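Local coordinates for protein putative glucarate dehydratase (Pseudomonas fluorescens, PDB 4IT1) that probably catalyses the magnesium-dependent dehydration of D-glucarate to 5-dehydro-4-deoxy-D-glucarate, as a member of the mandelate racemase/muconate lactonizing enzyme family, at residues D243-W248 / T290-T295; L264-D269 / L364-D369. All coordinates share one frame; numbering follows the deposited sequence.

Overall arrangement
Both contacts belong to the barrel domain of the enolase superfamily and share one magnesium ion with its three waters. Contact 1 is buried and joins the loops that follow strands 240-243 and 288-290; its chemistry is polar because these loops bring magnesium ligands together: metal bonds, water-mediated bonds and backbone turns. Contact 2 is partly buried and runs from strand 266-268, which lies between the two strands leading into contact 1, to the loop 364-369. It supplies the third protein ligand, Glu268, but joins its segments mainly through tyrosine packing away from the metal. Thr290 OG1 and Asp269 OD1, 2.5 Å apart and probably hydrogen-bonded, tie the two contacts together directly.

Contact 1: residues D243-W248 / T290-T295; sequences DPNGNW and TNMVVT. With MG (magnesium ion), chain E.
Asp243 and Asn291 meet through magnesium at the mouth of the enolase-superfamily barrel, where metal ligands stand at the C-terminal ends of successive strands. Asp243 OD2 lies 2.0 Å from the magnesium ion and Asn291 OD1 2.2 Å from it, at roughly opposite corners of an octahedron that Glu268 and three waters complete. An anionic carboxylate suits the hard cation, while the asparagine adds a neutral oxygen and an N-H: Asn291 ND2 donates to water 3 at 2.7 Å. Asp243 OD1, turned from the metal, accepts from water 1 and, in an Asx turn, from Asn245 N, which comes 38° out of the carboxylate plane. With OD2 on magnesium, these bonds fix the carboxylate's rotation. Asn245 ND2 donates to water 2 at 2.7 Å, and also to Met292 SD at 3.5 Å, a weak but nearly straight bond (173°). The bend at chi3 (81°) lays Met292 CE against the Asn245 carbonyl. Asparagine and glycine, both tolerant of positive phi, suit the middle of the type I' turn from Pro244 to Asn247. Behind Asn291, Thr290 OG1 accepts from Met292 N and from Val293 N, each at 2.9 Å, making an ST turn and an ST motif.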
loop_
_atom_site.group_PDB
_atom_site.type_symbol
_atom_site.label_atom_id
_atom_site.label_comp_id
_atom_site.label_asym_id
_atom_site.label_seq_id
_atom_site.Cartn_x
_atom_site.Cartn_y
_atom_site.Cartn_z
ATOM N N ASP A 243 -7.125 -20.848 18.177
ATOM C CA ASP A 243 -5.706 -20.521 18.039
ATOM C C ASP A 243 -4.874 -21.393 18.981
ATOM O O ASP A 243 -4.645 -21.014 20.132
ATOM C CB ASP A 243 -5.464 -19.037 18.355
ATOM C CG ASP A 243 -4.035 -18.589 18.050
ATOM O OD1 ASP A 243 -3.194 -19.445 17.695
ATOM O OD2 ASP A 243 -3.749 -17.373 18.153
ATOM N N PRO A 244 -4.425 -22.571 18.508
ATOM C CA PRO A 244 -3.563 -23.392 19.368
ATOM C C PRO A 244 -2.102 -22.917 19.436
ATOM O O PRO A 244 -1.267 -23.615 20.002
ATOM C CB PRO A 244 -3.646 -24.793 18.732
ATOM C CG PRO A 244 -4.765 -24.731 17.734
ATOM C CD PRO A 244 -4.836 -23.301 17.296
ATOM N N ASN A 245 -1.799 -21.748 18.872
ATOM C CA ASN A 245 -0.442 -21.176 18.900
ATOM C C ASN A 245 0.665 -22.179 18.535
ATOM O O ASN A 245 1.692 -22.258 19.205
ATOM C CB ASN A 245 -0.147 -20.532 20.261
ATOM C CG ASN A 245 -0.708 -19.136 20.385
ATOM O OD1 ASN A 245 -1.498 -18.861 21.280
ATOM N ND2 ASN A 245 -0.289 -18.238 19.497
ATOM N N GLY A 246 0.424 -22.948 17.480
ATOM C CA GLY A 246 1.378 -23.923 16.974
ATOM C C GLY A 246 1.719 -25.033 17.940
ATOM O O GLY A 246 2.773 -25.654 17.816
ATOM N N ASN A 247 0.834 -25.305 18.896
ATOM C CA ASN A 247 1.156 -26.299 19.918
ATOM C C ASN A 247 0.721 -27.711 19.596
ATOM O O ASN A 247 0.803 -28.597 20.453
ATOM C CB ASN A 247 0.654 -25.867 21.298
ATOM C CG ASN A 247 1.615 -26.246 22.409
ATOM O OD1 ASN A 247 2.793 -26.548 22.166
ATOM N ND2 ASN A 247 1.122 -26.230 23.637
ATOM N N TRP A 248 0.263 -27.930 18.365
ATOM C CA TRP A 248 -0.060 -29.285 17.902
ATOM C C TRP A 248 0.890 -29.761 16.816
ATOM O O TRP A 248 1.150 -29.048 15.848
ATOM C CB TRP A 248 -1.495 -29.383 17.356
ATOM C CG TRP A 248 -2.590 -29.064 18.332
ATOM C CD1 TRP A 248 -2.488 -28.979 19.694
ATOM C CD2 TRP A 248 -3.967 -28.825 18.018
ATOM N NE1 TRP A 248 -3.708 -28.680 20.240
ATOM C CE2 TRP A 248 -4.635 -28.583 19.236
ATOM C CE3 TRP A 248 -4.700 -28.785 16.820
ATOM C CZ2 TRP A 248 -6.007 -28.297 19.295
ATOM C CZ3 TRP A 248 -6.059 -28.503 16.879
ATOM C CH2 TRP A 248 -6.698 -28.265 18.110
ATOM N N THR A 290 -3.089 -17.354 10.273
ATOM C CA THR A 290 -1.874 -17.193 11.063
ATOM C C THR A 290 -1.668 -15.781 11.591
ATOM O O THR A 290 -2.038 -14.803 10.954
ATOM C CB THR A 290 -0.606 -17.582 10.254
ATOM O OG1 THR A 290 0.518 -17.692 11.143
ATOM C CG2 THR A 290 -0.288 -16.544 9.192
ATOM N N ASN A 291 -1.067 -15.690 12.767
ATOM C CA ASN A 291 -0.298 -14.500 13.111
ATOM C C ASN A 291 1.054 -14.881 13.734
ATOM O O ASN A 291 1.571 -14.209 14.629
ATOM C CB ASN A 291 -1.120 -13.472 13.912
ATOM C CG ASN A 291 -1.619 -13.987 15.249
ATOM O OD1 ASN A 291 -1.380 -15.127 15.652
ATOM N ND2 ASN A 291 -2.327 -13.118 15.959
ATOM N N MET A 292 1.615 -15.975 13.223
ATOM C CA MET A 292 2.885 -16.521 13.709
ATOM C C MET A 292 3.868 -16.742 12.577
ATOM O O MET A 292 5.027 -16.348 12.687
ATOM C CB MET A 292 2.674 -17.824 14.477
ATOM C CG MET A 292 2.186 -17.603 15.905
ATOM S SD MET A 292 1.781 -19.122 16.779
ATOM C CE MET A 292 3.413 -19.675 17.296
ATOM N N VAL A 293 3.405 -17.357 11.488
ATOM C CA VAL A 293 4.289 -17.645 10.363
ATOM C C VAL A 293 4.284 -16.564 9.279
ATOM O O VAL A 293 5.136 -16.563 8.393
ATOM C CB VAL A 293 4.061 -19.049 9.783
ATOM C CG1 VAL A 293 4.290 -20.092 10.863
ATOM C CG2 VAL A 293 2.661 -19.178 9.183
ATOM N N VAL A 294 3.327 -15.643 9.347
ATOM C CA VAL A 294 3.330 -14.483 8.460
ATOM C C VAL A 294 3.108 -13.257 9.331
ATOM O O VAL A 294 1.967 -12.902 9.648
ATOM C CB VAL A 294 2.263 -14.584 7.332
ATOM C CG1 VAL A 294 2.233 -13.316 6.494
ATOM C CG2 VAL A 294 2.536 -15.772 6.431
ATOM N N THR A 295 4.215 -12.634 9.736
ATOM C CA THR A 295 4.187 -11.496 10.647
ATOM C C THR A 295 4.922 -10.298 10.066
ATOM O O THR A 295 4.963 -9.242 10.697
ATOM C CB THR A 295 4.799 -11.829 12.027
ATOM O OG1 THR A 295 6.196 -12.139 11.877
ATOM C CG2 THR A 295 4.082 -13.001 12.674
HETATM MG MG MG E . -2.454 -16.061 17.312
HETATM O O HOH W 1 -1.438 -17.828 16.596
HETATM O O HOH W 2 -0.858 -15.809 18.566
HETATM O O HOH W 3 -3.305 -14.361 18.202
#

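Contact 2: residues L264-D269 / L364-D369; sequences LQYYED and LDYACD. With MG (magnesium ion), chain E.
Tyr266 drives its edge into the face of Tyr366 in a T-shaped stack, the planes at 87° and the ring centroids 5.1 Å apart. The leading atom, Tyr266 CE2, sits 3.8 Å above the plane of the Tyr366 ring, displaced toward its rim. The CD2-CE2 edge of that same Tyr366 ring meets Gln265, whose amide is turned 86° to the ring, with OE1 3.4 Å from Tyr366 CD2. Gln265 gets there with CG anti to the backbone N (chi1 -166°) and an extended chain, and its OE1 also accepts from Arg241. Putting an alanine here would probably open a gap beside Tyr366 and leave Arg241 without this acceptor. A tyrosine suits the neighbouring place: the Tyr266 ring packs while its hydroxyl reaches Lys213. The pair joins strand 266-268 to the loop 364-369 across the (beta/alpha)-barrel. Nearer the metal, Glu268 OE2 binds the magnesium ion at 2.1 Å, while Glu268 OE1 lies 4.6 Å from Asp369 OD2. Water 4 lies between those acids and donates to Asp369 OD2 at 3.0 Å. Lys213 makes a salt bridge with Asp369 and a long, weak ion pair with Glu268, so lysine and magnesium together probably offset the repulsion between the two carboxylates.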
loop_
_atom_site.group_PDB
_atom_site.type_symbol
_atom_site.label_atom_id
_atom_site.label_comp_id
_atom_site.label_asym_id
_atom_site.label_seq_id
_atom_site.Cartn_x
_atom_site.Cartn_y
_atom_site.Cartn_z
ATOM N N LEU A 264 -15.685 -25.819 12.676
ATOM C CA LEU A 264 -14.888 -24.587 12.679
ATOM C C LEU A 264 -14.914 -23.807 11.375
ATOM O O LEU A 264 -14.790 -24.386 10.298
ATOM C CB LEU A 264 -13.426 -24.892 13.039
ATOM C CG LEU A 264 -13.063 -25.344 14.457
ATOM C CD1 LEU A 264 -11.552 -25.423 14.564
ATOM C CD2 LEU A 264 -13.603 -24.408 15.530
ATOM N N GLN A 265 -15.033 -22.485 11.487
ATOM C CA GLN A 265 -14.857 -21.587 10.343
ATOM C C GLN A 265 -13.415 -21.612 9.814
ATOM O O GLN A 265 -13.202 -21.744 8.603
ATOM C CB GLN A 265 -15.269 -20.152 10.697
ATOM C CG GLN A 265 -15.429 -19.252 9.478
ATOM C CD GLN A 265 -15.724 -17.799 9.827
ATOM O OE1 GLN A 265 -15.136 -17.235 10.747
ATOM N NE2 GLN A 265 -16.634 -17.182 9.078
ATOM N N TYR A 266 -12.439 -21.465 10.719
ATOM C CA TYR A 266 -11.013 -21.630 10.379
ATOM C C TYR A 266 -10.143 -22.015 11.579
ATOM O O TYR A 266 -10.526 -21.797 12.725
ATOM C CB TYR A 266 -10.434 -20.396 9.650
ATOM C CG TYR A 266 -10.296 -19.100 10.451
ATOM C CD1 TYR A 266 -9.394 -18.986 11.514
ATOM C CD2 TYR A 266 -11.021 -17.966 10.097
ATOM C CE1 TYR A 266 -9.251 -17.791 12.219
ATOM C CE2 TYR A 266 -10.883 -16.769 10.797
ATOM C CZ TYR A 266 -10.004 -16.687 11.857
ATOM O OH TYR A 266 -9.878 -15.489 12.548
ATOM N N TYR A 267 -8.977 -22.592 11.291
ATOM C CA TYR A 267 -7.977 -22.931 12.302
ATOM C C TYR A 267 -6.827 -21.935 12.197
ATOM O O TYR A 267 -6.196 -21.816 11.139
ATOM C CB TYR A 267 -7.410 -24.323 12.050
ATOM C CG TYR A 267 -8.380 -25.486 12.139
ATOM C CD1 TYR A 267 -9.368 -25.685 11.171
ATOM C CD2 TYR A 267 -8.266 -26.425 13.164
ATOM C CE1 TYR A 267 -10.240 -26.766 11.250
ATOM C CE2 TYR A 267 -9.123 -27.513 13.248
ATOM C CZ TYR A 267 -10.110 -27.679 12.295
ATOM O OH TYR A 267 -10.959 -28.759 12.388
ATOM N N GLU A 268 -6.556 -21.198 13.262
ATOM C CA GLU A 268 -5.421 -20.287 13.325
ATOM C C GLU A 268 -4.185 -20.971 13.898
ATOM O O GLU A 268 -4.226 -21.428 14.988
ATOM C CB GLU A 268 -5.760 -19.069 14.179
ATOM C CG GLU A 268 -4.693 -17.983 14.181
ATOM C CD GLU A 268 -4.782 -17.002 15.332
ATOM O OE1 GLU A 268 -5.863 -16.770 15.860
ATOM O OE2 GLU A 268 -3.761 -16.434 15.714
ATOM N N ASP A 269 -3.100 -21.042 13.146
ATOM C CA ASP A 269 -1.823 -21.616 13.640
ATOM C C ASP A 269 -2.005 -22.886 14.466
ATOM O O ASP A 269 -1.628 -22.921 15.634
ATOM C CB ASP A 269 -1.056 -20.594 14.494
ATOM C CG ASP A 269 -0.628 -19.392 13.703
ATOM O OD1 ASP A 269 -0.081 -19.583 12.598
ATOM O OD2 ASP A 269 -0.847 -18.253 14.175
ATOM N N LEU A 364 -12.138 -6.764 4.164
ATOM C CA LEU A 364 -12.197 -7.281 5.527
ATOM C C LEU A 364 -13.054 -8.548 5.547
ATOM O O LEU A 364 -14.281 -8.484 5.472
ATOM C CB LEU A 364 -12.762 -6.223 6.484
ATOM C CG LEU A 364 -12.792 -6.547 7.984
ATOM C CD1 LEU A 364 -11.412 -6.947 8.482
ATOM C CD2 LEU A 364 -13.324 -5.371 8.794
ATOM N N ASP A 365 -12.396 -9.696 5.668
ATOM C CA ASP A 365 -13.031 -10.982 5.393
ATOM C C ASP A 365 -13.653 -11.679 6.596
ATOM O O ASP A 365 -14.518 -12.542 6.432
ATOM C CB ASP A 365 -12.036 -11.910 4.696
ATOM C CG ASP A 365 -11.589 -11.368 3.361
ATOM O OD1 ASP A 365 -12.455 -11.211 2.475
ATOM O OD2 ASP A 365 -10.383 -11.087 3.196
ATOM N N TYR A 366 -13.207 -11.317 7.795
ATOM C CA TYR A 366 -13.700 -11.940 9.026
ATOM C C TYR A 366 -13.730 -10.910 10.142
ATOM O O TYR A 366 -13.102 -9.857 10.038
ATOM C CB TYR A 366 -12.814 -13.117 9.451
ATOM C CG TYR A 366 -12.652 -14.212 8.423
ATOM C CD1 TYR A 366 -11.650 -14.145 7.447
ATOM C CD2 TYR A 366 -13.485 -15.327 8.436
ATOM C CE1 TYR A 366 -11.494 -15.152 6.504
ATOM C CE2 TYR A 366 -13.340 -16.341 7.495
ATOM C CZ TYR A 366 -12.343 -16.250 6.534
ATOM O OH TYR A 366 -12.201 -17.255 5.609
ATOM N N ALA A 367 -14.467 -11.222 11.206
ATOM C CA ALA A 367 -14.492 -10.398 12.410
ATOM C C ALA A 367 -13.095 -10.320 13.018
ATOM O O ALA A 367 -12.337 -11.294 12.994
ATOM C CB ALA A 367 -15.479 -10.963 13.423
ATOM N N CYS A 368 -12.770 -9.154 13.559
ATOM C CA CYS A 368 -11.455 -8.894 14.116
ATOM C C CYS A 368 -11.271 -9.481 15.516
ATOM O O CYS A 368 -12.227 -10.000 16.112
ATOM C CB CYS A 368 -11.189 -7.398 14.115
ATOM S SG CYS A 368 -11.176 -6.698 12.456
ATOM N N ASP A 369 -10.035 -9.410 16.020
ATOM C CA ASP A 369 -9.669 -10.001 17.316
ATOM C C ASP A 369 -9.356 -8.927 18.340
ATOM O O ASP A 369 -8.656 -7.953 18.034
ATOM C CB ASP A 369 -8.456 -10.928 17.184
ATOM C CG ASP A 369 -8.821 -12.317 16.708
ATOM O OD1 ASP A 369 -9.762 -12.922 17.264
ATOM O OD2 ASP A 369 -8.135 -12.819 15.790
HETATM MG MG MG E . -2.454 -16.061 17.312
HETATM O O HOH W 4 -6.182 -14.674 17.036
HETATM O O HOH W 1 -1.438 -17.828 16.596
HETATM O O HOH W 3 -3.305 -14.361 18.202
HETATM O O HOH W 2 -0.858 -15.809 18.566
#